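Local atomic coordinates of alpha-11 giardin (Giardia intestinalis, PDB entry 2II2), a protein that binds calcium and, as an annexin, probably acidic phospholipids, and may take part in attachment of the parasite and upkeep of its ventral-disk cytoskeleton. Residues N82-A87 against R95-V100; E39-F44 against W73-S78; S204-I209 against A225-L230. One frame throughout, in Å; residues are numbered along the deposited sequence.

Contact 1: residues N82-A87 against R95-V100; sequences NVIKKA and RAIHDV
I84 pushes the end of its side chain between I97 and V100. Its CG1 stands anti to the carbonyl carbon (chi1 -65°), and the terminal CD1 settles against V100 CB at 3.7 Å. The same methyl reaches the backbone of the other helix, 3.8 Å from I97 CA, with I97 CG2 close by. V100 meets helix 76-89 with both of its branches: CG1 packs on CG1 and CD1 of I84, while CG2 lies 3.6 Å from V83 CG1, the two valines lying side by side but pointing opposite ways. Helices 76-89 and 94-102 form an antiparallel helix-turn-helix within the all-helical annexin fold, and the axes of the two short segments come within 8.8 Å at a crossing angle of -155°. Nearer the turn A87 CB sits 3.8 Å from A96 CB and 3.7 Å from I97 CG1. V83 CG1 also leans on A96 CB. All six touching residues are buried. Y116 and L112 of helix 106-120 pack on I84 and V100 respectively, and C142 of helix 137-147 packs on I97.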
loop_
_atom_site.group_PDB
_atom_site.type_symbol
_atom_site.label_atom_id
_atom_site.label_comp_id
_atom_site.label_asym_id
_atom_site.label_seq_id
_atom_site.Cartn_x
_atom_site.Cartn_y
_atom_site.Cartn_z
ATOM N N ASN A 82 9.103 7.560 -3.553
ATOM C CA ASN A 82 8.668 7.768 -4.940
ATOM C C ASN A 82 7.147 7.782 -5.072
ATOM O O ASN A 82 6.582 8.607 -5.783
ATOM C CB ASN A 82 9.334 6.764 -5.887
ATOM C CG ASN A 82 10.838 6.935 -5.908
ATOM O OD1 ASN A 82 11.356 7.986 -5.531
ATOM N ND2 ASN A 82 11.538 5.901 -6.306
ATOM N N VAL A 83 6.480 6.890 -4.364
ATOM C CA VAL A 83 5.023 6.815 -4.395
ATOM C C VAL A 83 4.416 8.116 -3.853
ATOM O O VAL A 83 3.469 8.644 -4.438
ATOM C CB VAL A 83 4.528 5.594 -3.580
ATOM C CG1 VAL A 83 3.016 5.684 -3.335
ATOM C CG2 VAL A 83 4.881 4.288 -4.303
ATOM N N ILE A 84 4.916 8.635 -2.723
ATOM C CA ILE A 84 4.370 9.897 -2.175
ATOM C C ILE A 84 4.558 11.035 -3.153
ATOM O O ILE A 84 3.630 11.805 -3.408
ATOM C CB ILE A 84 5.009 10.307 -0.820
ATOM C CG1 ILE A 84 4.671 9.279 0.255
ATOM C CG2 ILE A 84 4.544 11.710 -0.382
ATOM C CD1 ILE A 84 3.202 9.175 0.571
ATOM N N LYS A 85 5.766 11.168 -3.698
ATOM C CA LYS A 85 5.994 12.255 -4.657
ATOM C C LYS A 85 5.037 12.186 -5.860
ATOM O O LYS A 85 4.466 13.201 -6.252
ATOM C CB LYS A 85 7.460 12.311 -5.094
ATOM C CG LYS A 85 8.402 12.900 -4.035
ATOM C CD LYS A 85 7.981 14.306 -3.579
ATOM C CE LYS A 85 8.329 15.365 -4.620
ATOM N NZ LYS A 85 8.198 16.749 -4.066
ATOM N N LYS A 86 4.853 11.000 -6.436
ATOM C CA LYS A 86 3.948 10.849 -7.560
ATOM C C LYS A 86 2.515 11.179 -7.148
ATOM O O LYS A 86 1.758 11.819 -7.898
ATOM C CB LYS A 86 4.021 9.431 -8.124
ATOM C CG LYS A 86 3.113 9.218 -9.290
ATOM C CD LYS A 86 3.085 7.776 -9.761
ATOM C CE LYS A 86 2.222 7.685 -11.021
ATOM N NZ LYS A 86 1.909 6.300 -11.441
ATOM N N ALA A 87 2.146 10.721 -5.963
ATOM C CA ALA A 87 0.792 10.920 -5.482
ATOM C C ALA A 87 0.450 12.389 -5.295
ATOM O O ALA A 87 -0.713 12.762 -5.377
ATOM C CB ALA A 87 0.614 10.189 -4.160
ATOM N N ARG A 95 -5.301 7.470 -2.163
ATOM C CA ARG A 95 -5.149 6.017 -2.036
ATOM C C ARG A 95 -3.659 5.667 -1.863
ATOM O O ARG A 95 -3.298 4.853 -1.019
ATOM C CB ARG A 95 -5.718 5.281 -3.241
ATOM C CG ARG A 95 -7.214 5.374 -3.374
ATOM C CD ARG A 95 -7.691 4.461 -4.488
ATOM N NE ARG A 95 -9.143 4.373 -4.532
ATOM C CZ ARG A 95 -9.944 5.291 -5.071
ATOM N NH1 ARG A 95 -9.443 6.373 -5.659
ATOM N NH2 ARG A 95 -11.266 5.125 -5.047
ATOM N N ALA A 96 -2.820 6.305 -2.682
ATOM C CA ALA A 96 -1.387 6.024 -2.673
ATOM C C ALA A 96 -0.722 6.561 -1.398
ATOM O O ALA A 96 0.131 5.898 -0.789
ATOM C CB ALA A 96 -0.708 6.602 -3.901
ATOM N N ILE A 97 -1.090 7.781 -0.980
ATOM C CA ILE A 97 -0.517 8.322 0.261
ATOM C C ILE A 97 -0.895 7.438 1.450
ATOM O O ILE A 97 -0.054 7.113 2.292
ATOM C CB ILE A 97 -0.974 9.793 0.508
ATOM C CG1 ILE A 97 -0.585 10.693 -0.679
ATOM C CG2 ILE A 97 -0.356 10.295 1.798
ATOM C CD1 ILE A 97 -1.331 12.030 -0.710
ATOM N N HIS A 98 -2.157 7.041 1.508
ATOM C CA HIS A 98 -2.633 6.194 2.578
ATOM C C HIS A 98 -1.884 4.877 2.638
ATOM O O HIS A 98 -1.488 4.410 3.711
ATOM C CB HIS A 98 -4.128 5.917 2.417
ATOM C CG HIS A 98 -4.989 7.087 2.736
ATOM N ND1 HIS A 98 -6.316 7.125 2.380
ATOM C CD2 HIS A 98 -4.721 8.263 3.351
ATOM C CE1 HIS A 98 -6.829 8.279 2.765
ATOM N NE2 HIS A 98 -5.888 8.977 3.382
ATOM N N ASP A 99 -1.697 4.248 1.481
ATOM C CA ASP A 99 -0.967 2.969 1.459
ATOM C C ASP A 99 0.396 3.130 2.156
ATOM O O ASP A 99 0.848 2.288 2.955
ATOM C CB ASP A 99 -0.739 2.475 0.021
ATOM C CG ASP A 99 -2.009 2.020 -0.670
ATOM O OD1 ASP A 99 -3.042 1.877 0.001
ATOM O OD2 ASP A 99 -2.003 1.799 -1.906
ATOM N N VAL A 100 1.076 4.218 1.833
ATOM C CA VAL A 100 2.389 4.476 2.368
ATOM C C VAL A 100 2.411 4.801 3.852
ATOM O O VAL A 100 3.255 4.261 4.556
ATOM C CB VAL A 100 3.114 5.578 1.576
ATOM C CG1 VAL A 100 4.382 6.040 2.291
ATOM C CG2 VAL A 100 3.432 5.068 0.180
#

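Contact 2: residues E39-F44 against W73-S78; sequences ELRTQF and WDCNIS. With SO4 (sulfate ion), chain B.
The turn W73-C75, which leads into the N-terminus of helix 76-89, receives the side chain of R41 from helix 34-48. The aliphatic part of the arginine passes the indole of W73, with CG near CE3, and the chain then bends at chi3 (-67°), which brings NE to within 3.0 Å of W73 O. The angle there is too poor for a hydrogen bond; the carbonyl is instead joined to the guanidinium through a water. This water lies at the edge of the guanidinium, in its plane, accepts from R41 NH2 at 2.8 Å and donates to W73 O at 2.7 Å. D74, just ahead of the N-cap, takes up the charge differently. Its CA lies over one face of the guanidinium, and OD1 forms a long salt bridge, 3.9 Å from R41 NH2, well out of the guanidinium plane, with the carboxylate turned 79° against it. A second water donates to OD1 and is weakly bonded to R41 NH1.

In this annexin the turn also carries a helix start: C75 occupies the N-cap position of helix 76-89, S78 OG donates to D74 OD2, and the amide of N76 donates to a sulfate ion, N to O3 at 2.9 Å with an angle of 157°. The ion probably comes from the crystallisation liquor, and its place is consistent with the positive end of a helix. L40 CD2 rests 4.0 Å from W73 CZ3, and the indole NE1 is bonded to T29 OG1. The side chains of I60 and E66, calcium ligands in another structure of the protein but without the metal here, lie about 9 and 10 Å from that of W73.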
loop_
_atom_site.group_PDB
_atom_site.type_symbol
_atom_site.label_atom_id
_atom_site.label_comp_id
_atom_site.label_asym_id
_atom_site.label_seq_id
_atom_site.Cartn_x
_atom_site.Cartn_y
_atom_site.Cartn_z
ATOM N N GLU A 39 21.976 -6.157 -3.713
ATOM C CA GLU A 39 23.346 -6.485 -4.160
ATOM C C GLU A 39 23.454 -6.593 -5.677
ATOM O O GLU A 39 24.417 -6.110 -6.278
ATOM C CB GLU A 39 23.838 -7.781 -3.513
ATOM C CG GLU A 39 24.127 -7.628 -2.027
ATOM C CD GLU A 39 24.685 -8.886 -1.363
ATOM O OE1 GLU A 39 24.515 -10.021 -1.885
ATOM O OE2 GLU A 39 25.314 -8.738 -0.294
ATOM N N LEU A 40 22.468 -7.230 -6.299
ATOM C CA LEU A 40 22.473 -7.398 -7.735
ATOM C C LEU A 40 22.418 -6.025 -8.415
ATOM O O LEU A 40 23.156 -5.777 -9.366
ATOM C CB LEU A 40 21.311 -8.283 -8.150
ATOM C CG LEU A 40 21.255 -8.717 -9.607
ATOM C CD1 LEU A 40 20.501 -10.041 -9.680
ATOM C CD2 LEU A 40 20.557 -7.678 -10.485
ATOM N N ARG A 41 21.562 -5.128 -7.936
ATOM C CA ARG A 41 21.507 -3.793 -8.567
ATOM C C ARG A 41 22.849 -3.071 -8.452
ATOM O O ARG A 41 23.298 -2.410 -9.379
ATOM C CB ARG A 41 20.375 -2.931 -7.972
ATOM C CG ARG A 41 19.003 -3.454 -8.275
ATOM C CD ARG A 41 17.947 -2.472 -7.879
ATOM N NE ARG A 41 17.849 -2.268 -6.445
ATOM C CZ ARG A 41 18.031 -1.111 -5.816
ATOM N NH1 ARG A 41 18.368 -0.010 -6.475
ATOM N NH2 ARG A 41 17.838 -1.052 -4.515
ATOM N N THR A 42 23.492 -3.204 -7.305
ATOM C CA THR A 42 24.790 -2.556 -7.110
ATOM C C THR A 42 25.837 -3.060 -8.081
ATOM O O THR A 42 26.517 -2.285 -8.755
ATOM C CB THR A 42 25.276 -2.742 -5.661
ATOM O OG1 THR A 42 24.327 -2.115 -4.794
ATOM C CG2 THR A 42 26.677 -2.117 -5.415
ATOM N N GLN A 43 25.912 -4.371 -8.204
ATOM C CA GLN A 43 26.877 -4.977 -9.105
ATOM C C GLN A 43 26.516 -4.700 -10.564
ATOM O O GLN A 43 27.403 -4.516 -11.403
ATOM C CB GLN A 43 26.977 -6.487 -8.870
ATOM C CG GLN A 43 27.682 -6.907 -7.575
ATOM C CD GLN A 43 28.336 -8.298 -7.663
ATOM O OE1 GLN A 43 28.650 -8.905 -6.639
ATOM N NE2 GLN A 43 28.550 -8.791 -8.877
ATOM N N PHE A 44 25.217 -4.694 -10.876
ATOM C CA PHE A 44 24.763 -4.408 -12.233
ATOM C C PHE A 44 25.288 -3.053 -12.682
ATOM O O PHE A 44 25.832 -2.917 -13.803
ATOM C CB PHE A 44 23.241 -4.445 -12.298
ATOM C CG PHE A 44 22.684 -4.229 -13.664
ATOM C CD1 PHE A 44 22.339 -5.311 -14.486
ATOM C CD2 PHE A 44 22.459 -2.939 -14.130
ATOM C CE1 PHE A 44 21.804 -5.109 -15.753
ATOM C CE2 PHE A 44 21.927 -2.740 -15.403
ATOM C CZ PHE A 44 21.604 -3.831 -16.216
ATOM N N TRP A 73 11.702 -4.055 -7.385
ATOM C CA TRP A 73 13.173 -4.121 -7.421
ATOM C C TRP A 73 13.887 -3.104 -6.533
ATOM O O TRP A 73 15.070 -3.252 -6.271
ATOM C CB TRP A 73 13.669 -3.977 -8.871
ATOM C CG TRP A 73 13.754 -5.267 -9.577
ATOM C CD1 TRP A 73 12.850 -5.837 -10.427
ATOM C CD2 TRP A 73 14.835 -6.183 -9.472
ATOM N NE1 TRP A 73 13.323 -7.054 -10.869
ATOM C CE2 TRP A 73 14.540 -7.291 -10.299
ATOM C CE3 TRP A 73 16.054 -6.168 -8.777
ATOM C CZ2 TRP A 73 15.410 -8.387 -10.442
ATOM C CZ3 TRP A 73 16.925 -7.266 -8.928
ATOM C CH2 TRP A 73 16.586 -8.356 -9.738
ATOM N N ASP A 74 13.183 -2.043 -6.131
ATOM C CA ASP A 74 13.821 -0.984 -5.344
ATOM C C ASP A 74 13.876 -1.365 -3.860
ATOM O O ASP A 74 13.227 -2.325 -3.421
ATOM C CB ASP A 74 12.992 0.308 -5.496
ATOM C CG ASP A 74 13.797 1.586 -5.237
ATOM O OD1 ASP A 74 14.981 1.515 -4.833
ATOM O OD2 ASP A 74 13.209 2.665 -5.476
ATOM N N CYS A 75 14.643 -0.596 -3.087
ATOM C CA CYS A 75 14.538 -0.642 -1.622
ATOM C C CYS A 75 13.195 -0.050 -1.178
ATOM O O CYS A 75 12.693 0.914 -1.783
ATOM C CB CYS A 75 15.715 0.077 -0.970
ATOM S SG CYS A 75 17.257 -0.830 -1.221
ATOM N N ASN A 76 12.609 -0.628 -0.127
ATOM C CA ASN A 76 11.234 -0.315 0.233
ATOM C C ASN A 76 11.031 1.166 0.588
ATOM O O ASN A 76 10.024 1.770 0.201
ATOM C CB ASN A 76 10.831 -1.220 1.387
ATOM C CG ASN A 76 9.407 -1.038 1.777
ATOM O OD1 ASN A 76 9.094 -0.343 2.754
ATOM N ND2 ASN A 76 8.515 -1.649 1.013
ATOM N N ILE A 77 11.976 1.757 1.327
ATOM C CA ILE A 77 11.786 3.140 1.738
ATOM C C ILE A 77 11.870 4.075 0.523
ATOM O O ILE A 77 11.090 5.010 0.409
ATOM C CB ILE A 77 12.739 3.541 2.896
ATOM C CG1 ILE A 77 12.424 2.746 4.178
ATOM C CG2 ILE A 77 12.681 5.042 3.135
ATOM C CD1 ILE A 77 10.987 2.931 4.733
ATOM N N SER A 78 12.810 3.814 -0.386
ATOM C CA SER A 78 12.920 4.584 -1.615
ATOM C C SER A 78 11.638 4.494 -2.439
ATOM O O SER A 78 11.136 5.500 -2.943
ATOM C CB SER A 78 14.110 4.088 -2.442
ATOM O OG SER A 78 14.125 4.652 -3.721
HETATM S S SO4 B . 15.191 -3.137 1.616
HETATM O O1 SO4 B . 15.005 -3.940 2.824
HETATM O O2 SO4 B . 16.213 -3.770 0.787
HETATM O O3 SO4 B . 13.932 -2.981 0.877
HETATM O O4 SO4 B . 15.682 -1.811 2.009
HETATM O O HOH W 1 16.838 -3.639 -4.213
HETATM O O HOH W 2 17.181 2.957 -5.350
#

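Contact 3: residues S204-I209 against A225-L230; sequences SVQEAI and AHYYNL
The H226 imidazole carries V205 on one face: CB sits 3.7 Å from the ring centroid and 28° off the ring normal, a CH-pi contact displaced toward the rim at CE1. V205 CG1 adds to it, 3.6 Å from H226 ND1. The neighbouring Y227 ring has H226 CD2 over the centre of one face, while the end of the Q206 side chain comes up at the ring's edge, beside the hydroxyl, its amide turned about 70° from the ring. Q206 CB lies 3.4 Å from Y227 OH. H226 CG is anti to the backbone N (chi1 158°), which sets that atom on the side of its helix facing 205-212. The two ring nitrogens are both engaged: ND1 bonds to Y190 OH of helix 187-201, and NE2 to a water at 2.9 Å. The same water accepts from Q206 N at 3.1 Å and is bonded to Y227 OH, tying the first turn of one helix to two side chains of the other. That turn is capped by S204, whose OG accepts from E207 N at 2.9 Å. The segment axes run antiparallel at 172° but come no closer than 11.1 Å, a gap bridged by the aromatic side chains and the water, in an antiparallel helix pair of the annexin fold.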
loop_
_atom_site.group_PDB
_atom_site.type_symbol
_atom_site.label_atom_id
_atom_site.label_comp_id
_atom_site.label_asym_id
_atom_site.label_seq_id
_atom_site.Cartn_x
_atom_site.Cartn_y
_atom_site.Cartn_z
ATOM N N SER A 204 -19.796 -5.095 11.239
ATOM C CA SER A 204 -18.369 -4.868 11.213
ATOM C C SER A 204 -18.092 -3.366 11.072
ATOM O O SER A 204 -18.893 -2.590 10.530
ATOM C CB SER A 204 -17.685 -5.630 10.077
ATOM O OG SER A 204 -18.023 -5.043 8.843
ATOM N N VAL A 205 -16.925 -2.983 11.577
ATOM C CA VAL A 205 -16.462 -1.616 11.419
ATOM C C VAL A 205 -16.315 -1.315 9.932
ATOM O O VAL A 205 -16.673 -0.231 9.497
ATOM C CB VAL A 205 -15.154 -1.340 12.209
ATOM C CG1 VAL A 205 -14.669 0.076 11.937
ATOM C CG2 VAL A 205 -15.374 -1.523 13.724
ATOM N N GLN A 206 -15.781 -2.269 9.162
ATOM C CA GLN A 206 -15.653 -2.057 7.716
ATOM C C GLN A 206 -17.001 -1.694 7.097
ATOM O O GLN A 206 -17.108 -0.743 6.318
ATOM C CB GLN A 206 -15.102 -3.289 7.015
ATOM C CG GLN A 206 -14.923 -3.073 5.504
ATOM C CD GLN A 206 -14.827 -4.348 4.693
ATOM O OE1 GLN A 206 -15.375 -4.412 3.580
ATOM N NE2 GLN A 206 -14.170 -5.346 5.199
ATOM N N GLU A 207 -18.033 -2.467 7.415
ATOM C CA GLU A 207 -19.339 -2.222 6.826
ATOM C C GLU A 207 -19.856 -0.841 7.213
ATOM O O GLU A 207 -20.390 -0.106 6.381
ATOM C CB GLU A 207 -20.373 -3.290 7.205
ATOM C CG GLU A 207 -21.703 -3.054 6.457
ATOM C CD GLU A 207 -22.839 -3.954 6.902
ATOM O OE1 GLU A 207 -22.604 -5.164 7.089
ATOM O OE2 GLU A 207 -23.989 -3.451 6.987
ATOM N N ALA A 208 -19.705 -0.512 8.496
ATOM C CA ALA A 208 -20.159 0.791 8.985
ATOM C C ALA A 208 -19.422 1.939 8.276
ATOM O O ALA A 208 -20.045 2.919 7.883
ATOM C CB ALA A 208 -20.026 0.864 10.472
ATOM N N ILE A 209 -18.107 1.805 8.119
ATOM C CA ILE A 209 -17.360 2.822 7.369
ATOM C C ILE A 209 -17.843 2.937 5.918
ATOM O O ILE A 209 -18.035 4.029 5.410
ATOM C CB ILE A 209 -15.856 2.504 7.406
ATOM C CG1 ILE A 209 -15.290 2.662 8.816
ATOM C CG2 ILE A 209 -15.076 3.386 6.456
ATOM C CD1 ILE A 209 -13.881 2.072 8.986
ATOM N N ALA A 225 -6.725 1.950 7.918
ATOM C CA ALA A 225 -6.239 2.272 9.266
ATOM C C ALA A 225 -6.842 1.345 10.323
ATOM O O ALA A 225 -6.145 0.851 11.227
ATOM C CB ALA A 225 -6.493 3.714 9.601
ATOM N N HIS A 226 -8.137 1.102 10.205
ATOM C CA HIS A 226 -8.856 0.138 11.049
ATOM C C HIS A 226 -8.208 -1.238 10.984
ATOM O O HIS A 226 -7.855 -1.825 11.999
ATOM C CB HIS A 226 -10.312 0.101 10.546
ATOM C CG HIS A 226 -11.058 -1.139 10.915
ATOM N ND1 HIS A 226 -11.444 -1.426 12.206
ATOM C CD2 HIS A 226 -11.447 -2.179 10.147
ATOM C CE1 HIS A 226 -12.051 -2.600 12.205
ATOM N NE2 HIS A 226 -12.076 -3.070 10.973
ATOM N N TYR A 227 -8.061 -1.768 9.776
ATOM C CA TYR A 227 -7.522 -3.117 9.642
ATOM C C TYR A 227 -6.073 -3.215 10.089
ATOM O O TYR A 227 -5.681 -4.256 10.583
ATOM C CB TYR A 227 -7.730 -3.662 8.227
ATOM C CG TYR A 227 -9.122 -4.214 8.005
ATOM C CD1 TYR A 227 -9.914 -3.782 6.957
ATOM C CD2 TYR A 227 -9.639 -5.196 8.855
ATOM C CE1 TYR A 227 -11.205 -4.317 6.749
ATOM C CE2 TYR A 227 -10.915 -5.729 8.651
ATOM C CZ TYR A 227 -11.690 -5.290 7.601
ATOM O OH TYR A 227 -12.921 -5.865 7.406
ATOM N N TYR A 228 -5.286 -2.155 9.896
ATOM C CA TYR A 228 -3.887 -2.157 10.302
ATOM C C TYR A 228 -3.770 -2.456 11.791
ATOM O O TYR A 228 -2.883 -3.183 12.219
ATOM C CB TYR A 228 -3.218 -0.813 9.958
ATOM C CG TYR A 228 -1.733 -0.877 10.257
ATOM C CD1 TYR A 228 -0.841 -1.365 9.295
ATOM C CD2 TYR A 228 -1.232 -0.469 11.470
ATOM C CE1 TYR A 228 0.525 -1.468 9.561
ATOM C CE2 TYR A 228 0.138 -0.576 11.747
ATOM C CZ TYR A 228 1.014 -1.072 10.787
ATOM O OH TYR A 228 2.362 -1.189 11.050
ATOM N N ASN A 229 -4.688 -1.868 12.557
ATOM C CA ASN A 229 -4.717 -2.097 13.990
ATOM C C ASN A 229 -4.949 -3.569 14.370
ATOM O O ASN A 229 -4.477 -4.034 15.395
ATOM C CB ASN A 229 -5.769 -1.266 14.673
ATOM C CG ASN A 229 -5.426 0.205 14.733
ATOM O OD1 ASN A 229 -4.271 0.592 14.544
ATOM N ND2 ASN A 229 -6.418 1.033 15.004
ATOM N N LEU A 230 -5.765 -4.244 13.575
ATOM C CA LEU A 230 -6.040 -5.666 13.795
ATOM C C LEU A 230 -4.862 -6.554 13.372
ATOM O O LEU A 230 -4.445 -7.444 14.136
ATOM C CB LEU A 230 -7.339 -6.058 13.102
ATOM C CG LEU A 230 -8.610 -5.358 13.631
ATOM C CD1 LEU A 230 -9.842 -5.716 12.785
ATOM C CD2 LEU A 230 -8.877 -5.608 15.110
HETATM O O HOH W 3 -14.229 -4.761 10.179
#

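In the fold
Along the chain the contacts follow in series: 39-44/73-78, then 82-87/95-100, then 204-209/225-230. Contacts 1 and 2 share helix 76-89, contact 2 at its start and contact 1 further on, with centres about 20 Å apart; they meet where N82 ND2 packs 3.7 Å from D74 OD2. Contact 3 involves helices 205-212 and 216-230. Its centre lies about 21 Å from that of contact 1 and about 34 Å from that of contact 2; contacts 2 and 3 lie on opposite sides of the chain's centre, and contact 1 lies nearest to it. Helix 94-102 of contact 1 is tied by a salt bridge from D99 to R220 of helix 216-230, which also carries one side of contact 3.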